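Local coordinates for blue-light receptor of the bluf-family (Rhodobacter sphaeroides, PDB 2BYC), which probably senses blue light through a bound flavin and passes the signal on, at residues L5-Y10 and A87-D92; L37-I42 and D62-L67. All blocks are in the same frame, centred on the assembly; numbering follows the deposited sequence.

Contact 1 of 2, residues L5-Y10 and A87-D92. With FMN (flavin mononucleotide), chain C.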
ATOM      1  N   LEU A   5      -0.000  12.685 -11.227  1.00 20.36           N
ATOM      2  CA  LEU A   5       0.378  11.633 -10.309  1.00 21.13           C
ATOM      3  C   LEU A   5      -0.395  11.819  -9.000  1.00 18.33           C
ATOM      4  O   LEU A   5      -0.406  12.909  -8.410  1.00 17.43           O
ATOM      5  CB  LEU A   5       1.881  11.724 -10.072  1.00 23.13           C
ATOM      6  CG  LEU A   5       2.773  10.642  -9.430  1.00 25.64           C
ATOM      7  CD1 LEU A   5       2.827   9.405 -10.263  1.00 24.50           C
ATOM      8  CD2 LEU A   5       4.165  11.204  -9.442  1.00 23.43           C
ATOM      9  N   VAL A   6      -0.997  10.738  -8.539  1.00 16.13           N
ATOM     10  CA  VAL A   6      -1.679  10.749  -7.220  1.00 13.88           C
ATOM     11  C   VAL A   6      -1.164   9.643  -6.294  1.00 12.84           C
ATOM     12  O   VAL A   6      -0.522   8.765  -6.735  1.00 12.19           O
ATOM     13  CB  VAL A   6      -3.174  10.647  -7.392  1.00 12.47           C
ATOM     14  CG1 VAL A   6      -3.743  11.969  -7.991  1.00 11.68           C
ATOM     15  CG2 VAL A   6      -3.538   9.385  -8.200  1.00 13.21           C
ATOM     16  N   SER A   7      -1.432   9.745  -4.996  1.00 12.00           N
ATOM     17  CA  SER A   7      -1.191   8.641  -4.058  1.00 12.37           C
ATOM     18  C   SER A   7      -2.508   8.326  -3.368  1.00 11.95           C
ATOM     19  O   SER A   7      -3.086   9.229  -2.753  1.00 13.43           O
ATOM     20  CB  SER A   7      -0.145   9.085  -2.993  0.70 10.52           C
ATOM     21  OG  SER A   7       0.162   8.021  -2.076  0.70  9.87           O
ATOM     22  N   LEU A   8      -2.968   7.084  -3.406  1.00 11.65           N
ATOM     23  CA  LEU A   8      -4.146   6.698  -2.608  1.00 13.34           C
ATOM     24  C   LEU A   8      -3.770   5.709  -1.541  1.00 12.23           C
ATOM     25  O   LEU A   8      -2.988   4.838  -1.826  1.00 13.94           O
ATOM     26  CB  LEU A   8      -5.168   6.019  -3.539  1.00 11.56           C
ATOM     27  CG  LEU A   8      -6.562   5.630  -3.144  1.00 17.11           C
ATOM     28  CD1 LEU A   8      -7.179   5.627  -4.522  1.00 25.80           C
ATOM     29  CD2 LEU A   8      -6.487   4.176  -2.673  1.00 16.95           C
ATOM     30  N   THR A   9      -4.327   5.846  -0.338  1.00 12.15           N
ATOM     31  CA  THR A   9      -4.053   4.886   0.728  1.00 12.07           C
ATOM     32  C   THR A   9      -5.420   4.506   1.255  1.00 11.64           C
ATOM     33  O   THR A   9      -6.221   5.392   1.464  1.00 10.46           O
ATOM     34  CB  THR A   9      -3.339   5.611   1.896  1.00  9.72           C
ATOM     35  OG1 THR A   9      -2.048   5.988   1.426  1.00 13.40           O
ATOM     36  CG2 THR A   9      -3.127   4.711   3.025  1.00  5.30           C
ATOM     37  N   TYR A  10      -5.650   3.189   1.433  1.00 11.49           N
ATOM     38  CA  TYR A  10      -6.877   2.653   1.960  1.00 11.80           C
ATOM     39  C   TYR A  10      -6.507   1.618   3.014  1.00 12.02           C
ATOM     40  O   TYR A  10      -5.396   1.154   3.099  1.00 11.31           O
ATOM     41  CB  TYR A  10      -7.765   2.049   0.804  1.00 12.02           C
ATOM     42  CG  TYR A  10      -7.178   0.766   0.301  1.00 13.62           C
ATOM     43  CD1 TYR A  10      -7.286  -0.383   1.061  1.00 14.91           C
ATOM     44  CD2 TYR A  10      -6.543   0.686  -0.951  1.00 11.78           C
ATOM     45  CE1 TYR A  10      -6.720  -1.548   0.644  1.00 18.49           C
ATOM     46  CE2 TYR A  10      -5.979  -0.507  -1.387  1.00 12.56           C
ATOM     47  CZ  TYR A  10      -6.107  -1.613  -0.599  1.00 15.24           C
ATOM     48  OH  TYR A  10      -5.574  -2.821  -0.929  1.00 18.46           O
ATOM     49  N   ALA A  87       6.044  13.930  -6.696  1.00 26.94           N
ATOM     50  CA  ALA A  87       7.004  12.857  -6.973  1.00 27.02           C
ATOM     51  C   ALA A  87       6.548  11.656  -6.244  1.00 25.72           C
ATOM     52  O   ALA A  87       6.015  11.815  -5.197  1.00 27.83           O
ATOM     53  CB  ALA A  87       8.325  13.271  -6.435  1.00 25.89           C
ATOM     54  N   ARG A  88       6.757  10.462  -6.783  1.00 26.04           N
ATOM     55  CA  ARG A  88       6.588   9.212  -6.004  1.00 24.95           C
ATOM     56  C   ARG A  88       7.336   9.150  -4.665  1.00 25.28           C
ATOM     57  O   ARG A  88       8.486   9.588  -4.519  1.00 24.61           O
ATOM     58  CB  ARG A  88       6.969   8.000  -6.866  1.00 25.51           C
ATOM     59  CG  ARG A  88       6.139   7.843  -8.106  1.00 19.71           C
ATOM     60  CD  ARG A  88       6.546   6.626  -8.866  1.00 16.17           C
ATOM     61  NE  ARG A  88       5.887   6.668 -10.156  1.00 19.67           N
ATOM     62  CZ  ARG A  88       4.793   5.998 -10.466  1.00 20.92           C
ATOM     63  NH1 ARG A  88       4.215   5.215  -9.573  1.00 18.98           N
ATOM     64  NH2 ARG A  88       4.295   6.097 -11.664  1.00 18.74           N
ATOM     65  N   ARG A  89       6.677   8.560  -3.679  1.00 25.42           N
ATOM     66  CA  ARG A  89       7.295   8.260  -2.381  1.00 25.37           C
ATOM     67  C   ARG A  89       8.044   6.906  -2.428  1.00 24.01           C
ATOM     68  O   ARG A  89       9.047   6.755  -1.762  1.00 25.37           O
ATOM     69  CB  ARG A  89       6.206   8.273  -1.298  1.00 24.90           C
ATOM     70  CG  ARG A  89       5.154   9.409  -1.492  1.00 25.68           C
ATOM     71  CD  ARG A  89       3.698   9.113  -0.845  1.00 29.43           C
ATOM     72  NE  ARG A  89       2.904  10.381  -0.653  1.00 28.19           N
ATOM     73  CZ  ARG A  89       3.224  11.279   0.262  1.00 28.46           C
ATOM     74  NH1 ARG A  89       4.279  11.038   1.057  1.00 25.71           N
ATOM     75  NH2 ARG A  89       2.534  12.420   0.381  1.00 30.65           N
ATOM     76  N   PHE A  90       7.541   5.928  -3.190  1.00 22.52           N
ATOM     77  CA  PHE A  90       8.151   4.603  -3.307  1.00 21.74           C
ATOM     78  C   PHE A  90       8.426   4.259  -4.762  1.00 21.56           C
ATOM     79  O   PHE A  90       7.937   3.258  -5.276  1.00 21.05           O
ATOM     80  CB  PHE A  90       7.223   3.502  -2.688  1.00 20.95           C
ATOM     81  CG  PHE A  90       6.647   3.922  -1.404  1.00 21.40           C
ATOM     82  CD1 PHE A  90       5.392   4.556  -1.367  1.00 20.84           C
ATOM     83  CD2 PHE A  90       7.436   3.873  -0.222  1.00 20.89           C
ATOM     84  CE1 PHE A  90       4.840   5.031  -0.175  1.00 21.42           C
ATOM     85  CE2 PHE A  90       6.919   4.371   0.994  1.00 18.55           C
ATOM     86  CZ  PHE A  90       5.606   4.942   1.008  1.00 20.20           C
ATOM     87  N   PRO A  91       9.249   5.076  -5.427  1.00 22.31           N
ATOM     88  CA  PRO A  91       9.437   4.873  -6.841  1.00 23.00           C
ATOM     89  C   PRO A  91      10.066   3.524  -7.188  1.00 24.57           C
ATOM     90  O   PRO A  91       9.861   2.987  -8.312  1.00 24.30           O
ATOM     91  CB  PRO A  91      10.345   6.072  -7.243  1.00 23.82           C
ATOM     92  CG  PRO A  91      11.021   6.472  -5.997  1.00 23.12           C
ATOM     93  CD  PRO A  91       9.985   6.254  -4.942  1.00 23.01           C
ATOM     94  N   ASP A  92      10.773   2.924  -6.250  1.00 24.34           N
ATOM     95  CA  ASP A  92      11.532   1.774  -6.634  1.00 26.55           C
ATOM     96  C   ASP A  92      10.703   0.503  -6.580  1.00 26.08           C
ATOM     97  O   ASP A  92      11.187  -0.551  -6.980  1.00 26.67           O
ATOM     98  CB  ASP A  92      12.814   1.651  -5.784  1.00 27.13           C
ATOM     99  CG  ASP A  92      13.696   2.884  -5.882  1.00 31.58           C
ATOM    100  OD1 ASP A  92      13.683   3.539  -6.952  1.00 36.42           O
ATOM    101  OD2 ASP A  92      14.382   3.222  -4.877  1.00 34.18           O
TER
HETATM  102  N1  FMN C1137      -3.334  -6.398  -7.600  1.00 14.81           N
HETATM  103  C2  FMN C1137      -2.489  -5.569  -8.305  1.00 15.02           C
HETATM  104  O2  FMN C1137      -2.323  -5.743  -9.535  1.00 16.31           O
HETATM  105  N3  FMN C1137      -1.818  -4.562  -7.693  1.00 11.79           N
HETATM  106  C4  FMN C1137      -1.992  -4.428  -6.360  1.00 11.74           C
HETATM  107  O4  FMN C1137      -1.462  -3.514  -5.816  1.00 15.02           O
HETATM  108  C4A FMN C1137      -2.843  -5.259  -5.625  1.00 11.08           C
HETATM  109  N5  FMN C1137      -2.990  -5.078  -4.260  1.00 12.75           N
HETATM  110  C5A FMN C1137      -3.901  -5.851  -3.524  1.00 14.51           C
HETATM  111  C6  FMN C1137      -4.081  -5.649  -2.174  1.00 12.21           C
HETATM  112  C7  FMN C1137      -4.933  -6.447  -1.396  1.00 12.14           C
HETATM  113  C7M FMN C1137      -5.225  -6.095   0.069  1.00 11.11           C
HETATM  114  C8  FMN C1137      -5.634  -7.451  -2.029  1.00 13.47           C
HETATM  115  C8M FMN C1137      -6.633  -8.323  -1.285  1.00 11.88           C
HETATM  116  C9  FMN C1137      -5.474  -7.660  -3.397  1.00 12.89           C
HETATM  117  C9A FMN C1137      -4.587  -6.838  -4.157  1.00 14.00           C
HETATM  118  N10 FMN C1137      -4.396  -7.046  -5.542  1.00 14.25           N
HETATM  119  C10 FMN C1137      -3.532  -6.228  -6.261  1.00 14.66           C
HETATM  120  C1' FMN C1137      -4.854  -8.291  -6.224  1.00 19.84           C
HETATM  121  C2' FMN C1137      -5.867  -7.763  -7.212  1.00 26.05           C
HETATM  122  O2' FMN C1137      -7.025  -7.710  -6.429  1.00 24.88           O
HETATM  123  C3' FMN C1137      -6.073  -8.601  -8.486  1.00 30.03           C
HETATM  124  O3' FMN C1137      -6.763  -9.761  -8.146  1.00 34.64           O
HETATM  125  C4' FMN C1137      -4.825  -9.002  -9.257  1.00 34.70           C
HETATM  126  O4' FMN C1137      -4.165  -7.899  -9.914  1.00 35.95           O
HETATM  127  C5' FMN C1137      -5.220  -9.989 -10.359  1.00 39.41           C
HETATM  128  O5' FMN C1137      -4.954 -11.372 -10.116  1.00 42.74           O
HETATM  129  P   FMN C1137      -5.061 -12.265 -11.444  1.00 42.58           P
HETATM  130  O1P FMN C1137      -4.632 -13.718 -11.184  1.00 39.15           O
HETATM  131  O2P FMN C1137      -6.536 -12.199 -11.816  1.00 39.08           O
HETATM  132  O3P FMN C1137      -4.160 -11.519 -12.398  1.00 34.25           O

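Contact 2 of 2, residues L37-I42 and D62-L67. With FMN (flavin mononucleotide), chain C.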
ATOM      1  N   LEU A  37       1.017  -0.772 -15.328  1.00 23.16           N
ATOM      2  CA  LEU A  37       0.167   0.406 -15.149  1.00 22.44           C
ATOM      3  C   LEU A  37       0.936   1.661 -14.767  1.00 20.79           C
ATOM      4  O   LEU A  37       0.426   2.767 -14.816  1.00 22.62           O
ATOM      5  CB  LEU A  37      -0.789   0.161 -13.992  1.00 23.05           C
ATOM      6  CG  LEU A  37      -1.963  -0.739 -14.256  1.00 18.47           C
ATOM      7  CD1 LEU A  37      -2.889  -0.738 -12.998  1.00 18.96           C
ATOM      8  CD2 LEU A  37      -2.673  -0.225 -15.466  1.00 19.74           C
ATOM      9  N   GLY A  38       2.150   1.479 -14.338  1.00 19.31           N
ATOM     10  CA  GLY A  38       2.900   2.599 -13.806  1.00 17.61           C
ATOM     11  C   GLY A  38       2.493   2.814 -12.340  1.00 16.83           C
ATOM     12  O   GLY A  38       2.642   3.889 -11.803  1.00 16.39           O
ATOM     13  N   ILE A  39       2.012   1.789 -11.671  1.00 15.73           N
ATOM     14  CA  ILE A  39       1.810   1.944 -10.215  1.00 15.28           C
ATOM     15  C   ILE A  39       3.001   1.540  -9.360  1.00 14.39           C
ATOM     16  O   ILE A  39       3.709   0.639  -9.707  1.00 13.84           O
ATOM     17  CB  ILE A  39       0.571   1.108  -9.763  1.00 15.40           C
ATOM     18  CG1 ILE A  39      -0.627   1.535 -10.595  1.00 16.33           C
ATOM     19  CG2 ILE A  39       0.308   1.275  -8.316  1.00 14.65           C
ATOM     20  CD1 ILE A  39      -1.059   2.916 -10.235  1.00 22.40           C
ATOM     21  N   THR A  40       3.238   2.228  -8.241  1.00 12.65           N
ATOM     22  CA  THR A  40       4.239   1.847  -7.271  1.00 13.67           C
ATOM     23  C   THR A  40       3.631   2.033  -5.917  1.00 13.32           C
ATOM     24  O   THR A  40       2.645   2.711  -5.800  1.00 11.34           O
ATOM     25  CB  THR A  40       5.517   2.753  -7.394  1.00 13.78           C
ATOM     26  OG1 THR A  40       5.162   4.155  -7.297  1.00 17.08           O
ATOM     27  CG2 THR A  40       6.248   2.427  -8.640  1.00 15.31           C
ATOM     28  N   GLY A  41       4.164   1.375  -4.895  1.00 15.10           N
ATOM     29  CA  GLY A  41       3.573   1.569  -3.588  1.00 17.85           C
ATOM     30  C   GLY A  41       3.941   0.452  -2.617  1.00 16.47           C
ATOM     31  O   GLY A  41       4.859  -0.380  -2.910  1.00 16.19           O
ATOM     32  N   ILE A  42       3.219   0.413  -1.515  1.00 13.99           N
ATOM     33  CA  ILE A  42       3.557  -0.470  -0.426  1.00 12.95           C
ATOM     34  C   ILE A  42       2.237  -1.056   0.133  1.00 12.01           C
ATOM     35  O   ILE A  42       1.216  -0.403   0.127  1.00  9.15           O
ATOM     36  CB  ILE A  42       4.396   0.265   0.715  1.00 13.26           C
ATOM     37  CG1 ILE A  42       3.731   1.614   1.098  1.00 17.08           C
ATOM     38  CG2 ILE A  42       5.797   0.575   0.303  1.00 14.27           C
ATOM     39  CD1 ILE A  42       3.905   2.092   2.576  1.00 13.93           C
ATOM     40  N   ASP A  62      -7.233   4.939 -10.060  1.00 17.39           N
ATOM     41  CA  ASP A  62      -8.692   4.674 -10.151  1.00 19.72           C
ATOM     42  C   ASP A  62      -9.018   3.242 -10.609  1.00 19.40           C
ATOM     43  O   ASP A  62      -9.814   2.543  -9.976  1.00 17.37           O
ATOM     44  CB  ASP A  62      -9.392   5.691 -11.076  1.00 20.39           C
ATOM     45  CG  ASP A  62     -10.841   5.373 -11.283  1.00 24.32           C
ATOM     46  OD1 ASP A  62     -11.651   5.588 -10.340  1.00 29.36           O
ATOM     47  OD2 ASP A  62     -11.189   4.913 -12.421  1.00 29.92           O
ATOM     48  N   GLU A  63      -8.381   2.818 -11.703  1.00 19.69           N
ATOM     49  CA  GLU A  63      -8.553   1.512 -12.269  1.00 21.61           C
ATOM     50  C   GLU A  63      -8.185   0.375 -11.321  1.00 20.36           C
ATOM     51  O   GLU A  63      -8.952  -0.577 -11.103  1.00 20.11           O
ATOM     52  CB  GLU A  63      -7.688   1.434 -13.501  1.00 22.52           C
ATOM     53  CG  GLU A  63      -7.850   0.161 -14.220  1.00 31.06           C
ATOM     54  CD  GLU A  63      -7.003   0.028 -15.497  1.00 42.20           C
ATOM     55  OE1 GLU A  63      -5.743   0.199 -15.424  1.00 47.04           O
ATOM     56  OE2 GLU A  63      -7.610  -0.299 -16.565  1.00 44.94           O
ATOM     57  N   LEU A  64      -7.028   0.542 -10.688  1.00 19.58           N
ATOM     58  CA  LEU A  64      -6.481  -0.436  -9.827  1.00 19.63           C
ATOM     59  C   LEU A  64      -7.348  -0.538  -8.616  1.00 20.00           C
ATOM     60  O   LEU A  64      -7.675  -1.630  -8.185  1.00 20.23           O
ATOM     61  CB  LEU A  64      -5.029  -0.091  -9.474  1.00 18.42           C
ATOM     62  CG  LEU A  64      -4.358  -1.247  -8.710  1.00 21.46           C
ATOM     63  CD1 LEU A  64      -4.390  -2.713  -9.391  1.00 22.61           C
ATOM     64  CD2 LEU A  64      -2.968  -0.908  -8.221  1.00 15.41           C
ATOM     65  N   PHE A  65      -7.707   0.593  -8.039  1.00 20.00           N
ATOM     66  CA  PHE A  65      -8.446   0.544  -6.805  1.00 20.47           C
ATOM     67  C   PHE A  65      -9.741  -0.165  -7.080  1.00 20.51           C
ATOM     68  O   PHE A  65     -10.236  -0.864  -6.215  1.00 20.94           O
ATOM     69  CB  PHE A  65      -8.671   1.985  -6.298  1.00 20.65           C
ATOM     70  CG  PHE A  65      -9.395   2.061  -4.977  1.00 22.35           C
ATOM     71  CD1 PHE A  65      -8.883   1.417  -3.860  1.00 23.13           C
ATOM     72  CD2 PHE A  65     -10.540   2.815  -4.842  1.00 21.32           C
ATOM     73  CE1 PHE A  65      -9.517   1.525  -2.628  1.00 24.75           C
ATOM     74  CE2 PHE A  65     -11.180   2.918  -3.614  1.00 25.55           C
ATOM     75  CZ  PHE A  65     -10.667   2.266  -2.506  1.00 23.18           C
ATOM     76  N   ARG A  66     -10.265  -0.005  -8.307  1.00 21.06           N
ATOM     77  CA  ARG A  66     -11.520  -0.622  -8.682  1.00 23.38           C
ATOM     78  C   ARG A  66     -11.377  -2.095  -8.592  1.00 22.44           C
ATOM     79  O   ARG A  66     -12.258  -2.716  -8.052  1.00 23.56           O
ATOM     80  CB  ARG A  66     -11.974  -0.297 -10.108  1.00 23.46           C
ATOM     81  CG  ARG A  66     -12.317   1.132 -10.239  1.00 30.60           C
ATOM     82  CD  ARG A  66     -13.817   1.449 -10.094  1.00 39.21           C
ATOM     83  NE  ARG A  66     -14.019   2.878 -10.339  1.00 41.10           N
ATOM     84  CZ  ARG A  66     -13.772   3.460 -11.510  1.00 43.07           C
ATOM     85  NH1 ARG A  66     -13.333   2.730 -12.537  1.00 42.15           N
ATOM     86  NH2 ARG A  66     -13.943   4.768 -11.640  1.00 43.22           N
ATOM     87  N   LEU A  67     -10.294  -2.635  -9.144  1.00 22.66           N
ATOM     88  CA  LEU A  67     -10.007  -4.078  -9.145  1.00 22.44           C
ATOM     89  C   LEU A  67      -9.776  -4.612  -7.757  1.00 21.08           C
ATOM     90  O   LEU A  67     -10.344  -5.614  -7.350  1.00 21.56           O
ATOM     91  CB  LEU A  67      -8.760  -4.316  -9.964  1.00 23.07           C
ATOM     92  CG  LEU A  67      -9.169  -4.627 -11.385  1.00 26.22           C
ATOM     93  CD1 LEU A  67      -7.985  -4.452 -12.359  1.00 26.92           C
ATOM     94  CD2 LEU A  67      -9.838  -6.074 -11.412  1.00 22.61           C
TER
HETATM   95  N1  FMN C1137      -3.334  -6.398  -7.600  1.00 14.81           N
HETATM   96  C2  FMN C1137      -2.489  -5.569  -8.305  1.00 15.02           C
HETATM   97  O2  FMN C1137      -2.323  -5.743  -9.535  1.00 16.31           O
HETATM   98  N3  FMN C1137      -1.818  -4.562  -7.693  1.00 11.79           N
HETATM   99  C4  FMN C1137      -1.992  -4.428  -6.360  1.00 11.74           C
HETATM  100  O4  FMN C1137      -1.462  -3.514  -5.816  1.00 15.02           O
HETATM  101  C4A FMN C1137      -2.843  -5.259  -5.625  1.00 11.08           C
HETATM  102  N5  FMN C1137      -2.990  -5.078  -4.260  1.00 12.75           N
HETATM  103  C5A FMN C1137      -3.901  -5.851  -3.524  1.00 14.51           C
HETATM  104  C6  FMN C1137      -4.081  -5.649  -2.174  1.00 12.21           C
HETATM  105  C7  FMN C1137      -4.933  -6.447  -1.396  1.00 12.14           C
HETATM  106  C7M FMN C1137      -5.225  -6.095   0.069  1.00 11.11           C
HETATM  107  C8  FMN C1137      -5.634  -7.451  -2.029  1.00 13.47           C
HETATM  108  C8M FMN C1137      -6.633  -8.323  -1.285  1.00 11.88           C
HETATM  109  C9  FMN C1137      -5.474  -7.660  -3.397  1.00 12.89           C
HETATM  110  C9A FMN C1137      -4.587  -6.838  -4.157  1.00 14.00           C
HETATM  111  N10 FMN C1137      -4.396  -7.046  -5.542  1.00 14.25           N
HETATM  112  C10 FMN C1137      -3.532  -6.228  -6.261  1.00 14.66           C
HETATM  113  C1' FMN C1137      -4.854  -8.291  -6.224  1.00 19.84           C
HETATM  114  C2' FMN C1137      -5.867  -7.763  -7.212  1.00 26.05           C
HETATM  115  O2' FMN C1137      -7.025  -7.710  -6.429  1.00 24.88           O
HETATM  116  C3' FMN C1137      -6.073  -8.601  -8.486  1.00 30.03           C
HETATM  117  O3' FMN C1137      -6.763  -9.761  -8.146  1.00 34.64           O
HETATM  118  C4' FMN C1137      -4.825  -9.002  -9.257  1.00 34.70           C
HETATM  119  O4' FMN C1137      -4.165  -7.899  -9.914  1.00 35.95           O
HETATM  120  C5' FMN C1137      -5.220  -9.989 -10.359  1.00 39.41           C
HETATM  121  O5' FMN C1137      -4.954 -11.372 -10.116  1.00 42.74           O
HETATM  122  P   FMN C1137      -5.061 -12.265 -11.444  1.00 42.58           P
HETATM  123  O1P FMN C1137      -4.632 -13.718 -11.184  1.00 39.15           O
HETATM  124  O2P FMN C1137      -6.536 -12.199 -11.816  1.00 39.08           O
HETATM  125  O3P FMN C1137      -4.160 -11.519 -12.398  1.00 34.25           O

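Contact 1 of 2, residues L5-Y10 and A87-D92
Leu5, at the start of the strand, meets the loop after strand 77-84 with both of its methyl groups. Its CG stands anti to the backbone N (chi1 -165°), which carries the branch out toward Ala87 and Arg88. Leu5 CD2 rests on the loop backbone, 3.8 Å from Arg88 N, while Leu5 CD1 lies over one face of the Arg88 guanidinium, near its rim, at 3.9 Å from Arg88 NH2. The two side chains cross at about a right angle, an apolar branch covering a flat cation whose N-H groups are engaged by others: NH1 bonds to Thr40 OG1 and NH2 to Gly38 O. With an alanine here, both methyl contacts would go, and that guanidinium face would probably lose its apolar cover. Two residues on, Ser7 offers a lighter touch. In the conformer described, Ser7 OG is 3.9 Å from Arg89 NE, too long for a bond and less certain because a second conformer exists. This nitrogen is buried without a polar partner in the model; the charge of Arg89 is met at NH2 by a salt bridge to Glu83. Tyr10 belongs to the flavin pocket, with its OH 3.4 Å from FMN C6 and hydrogen-bonded to Gln52, itself a flavin ligand. The contact is thus a small surface packing of a loop against a sheet strand. Strand 5-14 runs between strands 49-55 and 77-84, Val6 and Leu8 reach helix 58-69 on one side, and Arg89 and Phe90 of the loop touch helix 120-131.

Contact 2 of 2, residues L37-I42 and D62-L67
Leu64 carries the apolar half of this contact, meeting Leu37, Ile39 and the flavin. Its CG is anti to the backbone N (chi1 -172°), and the branch leaves helix 58-69 toward the loop that leads into strand 40-45. Ile39 meets it branch to branch, CG2 lying 3.9 Å from Leu64 CD2, with the isoleucine CG1 only slightly farther away. Leu37 approaches from the end of helix 19-37, and its CD1 comes to 4.2 Å from Leu64 CB, a looser fit at the root of the side chain. Beyond these, Leu64 CD1 reaches the pyrimidine part of the flavin, 3.6 Å from FMN N3, and Leu64 CD2 is 3.9 Å from FMN O4. The same leucine therefore packs against the end of helix 19-37 and the loop after it, and also lines the pocket, where Asn34, Gln52 and Asp71 supply hydrogen bonds to the cofactor.

The outer side is different in kind. Glu63 is exposed, its chain extended beyond CG, and it passes aslant of Leu37 with OE1 against the methyls. The 3.1 Å modelled between Glu63 OE1 and Leu37 CD2 is unusually short for oxygen and carbon, and is best taken as doubtful. Glu63 also touches a crystal neighbour, so the carboxylate's position may partly reflect the lattice. Gly38, with positive phi (82°), makes the exit from helix 19-37 and turns the chain toward Ile39. In the wider fold, helix 58-69 packs against the end of helix 19-37, with Leu64 also touching Arg33 and Asn34, while Ile39 and Leu64 both lie on Ile54 of strand 49-55.

In the fold
The two contacts lie about 10 Å apart, centre to centre, and contact 2 is nested along the chain inside the stretch between the two segments of contact 1. They reach the same mixed sheet: strand 5-14 pairs with 49-55, which in turn pairs with 40-45. Arg88 of contact 1 bridges the two, the carbonyl O of Phe90 packs on Thr40 CB, and Tyr10 packs on Phe65 of helix 58-69. Both contacts also touch the flavin, through Tyr10 and Leu64 respectively. The flavin pocket of this BLUF domain and the surface loop 87-92 are thus joined through the shared sheet and Arg88.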